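Local coordinates for protein peptidyl tryptophan dihydroxylase (Pseudomonas putida, PDB 7CTQ) that probably uses FAD to dihydroxylate a peptidyl tryptophan, a step essential for building the tryptophylquinone cofactor of quinohemoprotein amine dehydrogenase, at residues N290-L301 with P364-E373. Residues are numbered along the deposited sequence; the frame is centred on the assembly and turned at random. Where two conformers were deposited one is given.
Sequences NTLLRRPERAGL and PVLRDGLVDE
Thr291 against Leu370 centres a mixed polar and apolar surface contact in which the tip of the two-stranded hairpin 359-378 docks on the corner between helices 285-294 and 299-327. The hairpin closes through a type I' turn, Arg367 to Leu370, with Gly369 at positive phi. Asn290 ND2 donates to Gly369 O in that turn at 2.7 Å; the bond is nearly straight (165°) and the oxygen lies in the amide plane, but the donor sits above the carbonyl plane. A trans first torsion (chi1 -175°) carries the Asn290 amide out to the turn, while OD1 is held by Tyr29 OH. One residue further along the helix, Thr291 OG1 accepts from Val371 N, in the returning strand, at 2.8 Å; since that hydroxyl also bonds to Val287 O, it links helix and strand. Leu370 CD2 touches Asn290 ND2 at 3.6 Å, the two side chains crossing at about a right angle.

Across the corner, in one of two deposited Arg298 conformers, NH1 forms a salt bridge with Asp372 OD1 at 2.7 Å. OD1 lies over a guanidinium face and OD2 comes 2.8 Å from NH2, the planes 68° apart. Asp372 OD1 also accepts from Glu373 N. Leu301 CB meets Val371 CG1 at 3.9 Å, and its CD1 reaches Glu373 CB at 3.7 Å. Directional bonds thus hold the turn and the strand start, whereas the ion pair's occupancy is doubtful.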
# COMPACT_ATOMS: atom_id res chain seq x y z
N ASN A 290 -12.26 8.67 13.46
CA ASN A 290 -12.72 9.82 14.24
C ASN A 290 -14.17 10.16 13.92
O ASN A 290 -14.96 10.48 14.82
CB ASN A 290 -11.79 11.01 13.96
CG ASN A 290 -12.12 12.21 14.82
OD1 ASN A 290 -12.16 12.11 16.05
ND2 ASN A 290 -12.35 13.36 14.18
N THR A 291 -14.55 10.07 12.64
CA THR A 291 -15.95 10.28 12.28
C THR A 291 -16.82 9.16 12.82
O THR A 291 -17.90 9.41 13.37
CB THR A 291 -16.10 10.40 10.77
OG1 THR A 291 -15.08 11.28 10.26
CG2 THR A 291 -17.50 10.95 10.41
N LEU A 292 -16.35 7.92 12.71
CA LEU A 292 -17.17 6.79 13.13
C LEU A 292 -17.48 6.85 14.62
O LEU A 292 -18.53 6.38 15.06
CB LEU A 292 -16.47 5.48 12.76
CG LEU A 292 -16.46 5.13 11.26
CD1 LEU A 292 -15.65 3.88 11.00
CD2 LEU A 292 -17.87 4.96 10.70
N LEU A 293 -16.58 7.46 15.41
CA LEU A 293 -16.69 7.53 16.86
C LEU A 293 -17.35 8.81 17.36
O LEU A 293 -18.18 8.74 18.28
CB LEU A 293 -15.31 7.38 17.49
CG LEU A 293 -14.66 6.02 17.22
CD1 LEU A 293 -13.23 5.98 17.70
CD2 LEU A 293 -15.47 4.91 17.86
N ARG A 294 -17.02 9.97 16.78
CA ARG A 294 -17.55 11.26 17.20
C ARG A 294 -18.88 11.63 16.54
O ARG A 294 -19.70 12.30 17.16
CB ARG A 294 -16.55 12.38 16.92
CG ARG A 294 -15.25 12.29 17.70
CD ARG A 294 -15.48 11.95 19.17
NE ARG A 294 -14.29 12.24 19.94
CZ ARG A 294 -13.85 11.52 20.97
NH1 ARG A 294 -14.52 10.43 21.35
NH2 ARG A 294 -12.74 11.88 21.60
N ARG A 295 -19.10 11.25 15.28
CA ARG A 295 -20.38 11.49 14.62
C ARG A 295 -20.84 10.20 13.93
O ARG A 295 -20.91 10.12 12.69
CB ARG A 295 -20.28 12.69 13.67
CG ARG A 295 -20.05 14.05 14.43
CD ARG A 295 -20.56 15.31 13.67
NE ARG A 295 -21.99 15.28 13.44
CZ ARG A 295 -22.67 16.13 12.67
NH1 ARG A 295 -22.05 17.12 12.03
NH2 ARG A 295 -23.98 16.00 12.53
N PRO A 296 -21.17 9.17 14.71
CA PRO A 296 -21.57 7.88 14.11
C PRO A 296 -22.78 7.99 13.19
O PRO A 296 -22.93 7.15 12.30
CB PRO A 296 -21.86 6.99 15.34
CG PRO A 296 -22.28 7.98 16.40
CD PRO A 296 -21.36 9.17 16.18
N GLU A 297 -23.62 9.02 13.36
CA GLU A 297 -24.71 9.29 12.42
C GLU A 297 -24.21 9.49 10.99
O GLU A 297 -25.00 9.38 10.05
CB GLU A 297 -25.53 10.52 12.90
CG GLU A 297 -24.80 11.88 12.86
CD GLU A 297 -24.05 12.20 14.15
OE1 GLU A 297 -23.67 11.25 14.88
OE2 GLU A 297 -23.83 13.40 14.45
N ARG A 298 -22.91 9.76 10.82
CA ARG A 298 -22.30 9.97 9.52
C ARG A 298 -21.45 8.77 9.07
O ARG A 298 -20.57 8.93 8.22
CB ARG A 298 -21.46 11.25 9.54
CG ARG A 298 -22.17 12.41 10.20
CD ARG A 298 -21.60 13.76 9.78
NE ARG A 298 -22.41 14.43 8.76
CZ ARG A 298 -22.32 15.72 8.48
NH1 ARG A 298 -23.09 16.25 7.53
NH2 ARG A 298 -21.47 16.50 9.14
N ALA A 299 -21.72 7.58 9.62
CA ALA A 299 -20.95 6.40 9.25
C ALA A 299 -21.07 6.08 7.76
O ALA A 299 -20.11 5.60 7.14
CB ALA A 299 -21.40 5.20 10.09
N GLY A 300 -22.25 6.26 7.17
CA GLY A 300 -22.39 6.00 5.75
C GLY A 300 -21.39 6.81 4.93
O GLY A 300 -20.68 6.27 4.08
N LEU A 301 -21.32 8.12 5.20
CA LEU A 301 -20.36 8.97 4.50
C LEU A 301 -18.94 8.53 4.79
O LEU A 301 -18.12 8.42 3.87
CB LEU A 301 -20.55 10.42 4.90
CG LEU A 301 -21.85 11.12 4.50
CD1 LEU A 301 -21.96 12.48 5.19
CD2 LEU A 301 -21.92 11.25 2.98
N PRO A 364 -18.65 12.71 -0.33
CA PRO A 364 -17.90 12.85 0.93
C PRO A 364 -16.67 13.74 0.79
O PRO A 364 -15.94 13.68 -0.20
CB PRO A 364 -17.47 11.40 1.24
CG PRO A 364 -18.42 10.54 0.48
CD PRO A 364 -18.78 11.31 -0.76
N VAL A 365 -16.43 14.55 1.83
CA VAL A 365 -15.28 15.45 1.93
C VAL A 365 -14.72 15.38 3.35
O VAL A 365 -15.40 14.93 4.27
CB VAL A 365 -15.64 16.91 1.59
CG1 VAL A 365 -16.22 17.01 0.19
CG2 VAL A 365 -16.64 17.46 2.60
N LEU A 366 -13.48 15.84 3.52
CA LEU A 366 -12.84 15.96 4.83
C LEU A 366 -12.87 17.40 5.30
O LEU A 366 -12.38 18.29 4.60
CB LEU A 366 -11.38 15.49 4.78
CG LEU A 366 -11.07 14.05 5.14
CD1 LEU A 366 -12.09 13.13 4.50
CD2 LEU A 366 -9.65 13.65 4.73
N ARG A 367 -13.44 17.64 6.48
CA ARG A 367 -13.43 18.97 7.09
C ARG A 367 -13.25 18.81 8.60
O ARG A 367 -14.02 18.08 9.24
CB ARG A 367 -14.72 19.76 6.79
CG ARG A 367 -14.74 21.16 7.43
CD ARG A 367 -15.97 21.99 7.02
NE ARG A 367 -15.86 23.40 7.43
CZ ARG A 367 -16.83 24.30 7.27
NH1 ARG A 367 -17.98 23.96 6.70
NH2 ARG A 367 -16.65 25.56 7.67
N ASP A 368 -12.24 19.48 9.15
CA ASP A 368 -12.02 19.56 10.60
C ASP A 368 -11.94 18.18 11.24
O ASP A 368 -12.46 17.94 12.35
CB ASP A 368 -13.09 20.44 11.26
CG ASP A 368 -13.00 21.91 10.83
OD1 ASP A 368 -11.86 22.40 10.63
OD2 ASP A 368 -14.05 22.58 10.68
N GLY A 369 -11.28 17.25 10.55
CA GLY A 369 -11.08 15.91 11.07
C GLY A 369 -12.27 14.98 10.94
O GLY A 369 -12.24 13.89 11.52
N LEU A 370 -13.32 15.38 10.24
CA LEU A 370 -14.50 14.56 10.11
C LEU A 370 -14.91 14.46 8.65
O LEU A 370 -14.78 15.42 7.89
CB LEU A 370 -15.68 15.13 10.91
CG LEU A 370 -15.53 15.27 12.43
CD1 LEU A 370 -16.56 16.29 12.96
CD2 LEU A 370 -15.71 13.92 13.10
N VAL A 371 -15.44 13.29 8.28
CA VAL A 371 -16.02 13.14 6.95
C VAL A 371 -17.38 13.81 6.96
O VAL A 371 -18.24 13.48 7.77
CB VAL A 371 -16.11 11.65 6.55
CG1 VAL A 371 -16.81 11.50 5.17
CG2 VAL A 371 -14.73 11.03 6.52
N ASP A 372 -17.54 14.79 6.10
CA ASP A 372 -18.81 15.48 5.93
C ASP A 372 -19.23 15.24 4.49
O ASP A 372 -18.71 14.34 3.83
CB ASP A 372 -18.66 16.97 6.26
CG ASP A 372 -19.95 17.61 6.77
OD1 ASP A 372 -21.04 17.35 6.20
OD2 ASP A 372 -19.87 18.39 7.76
N GLU A 373 -20.15 16.04 4.00
CA GLU A 373 -20.67 15.91 2.65
C GLU A 373 -20.77 17.32 2.09
O GLU A 373 -21.13 18.25 2.82
CB GLU A 373 -22.03 15.21 2.67
CG GLU A 373 -22.46 14.64 1.36
CD GLU A 373 -23.92 14.19 1.39
OE1 GLU A 373 -24.72 14.84 2.11
OE2 GLU A 373 -24.27 13.21 0.71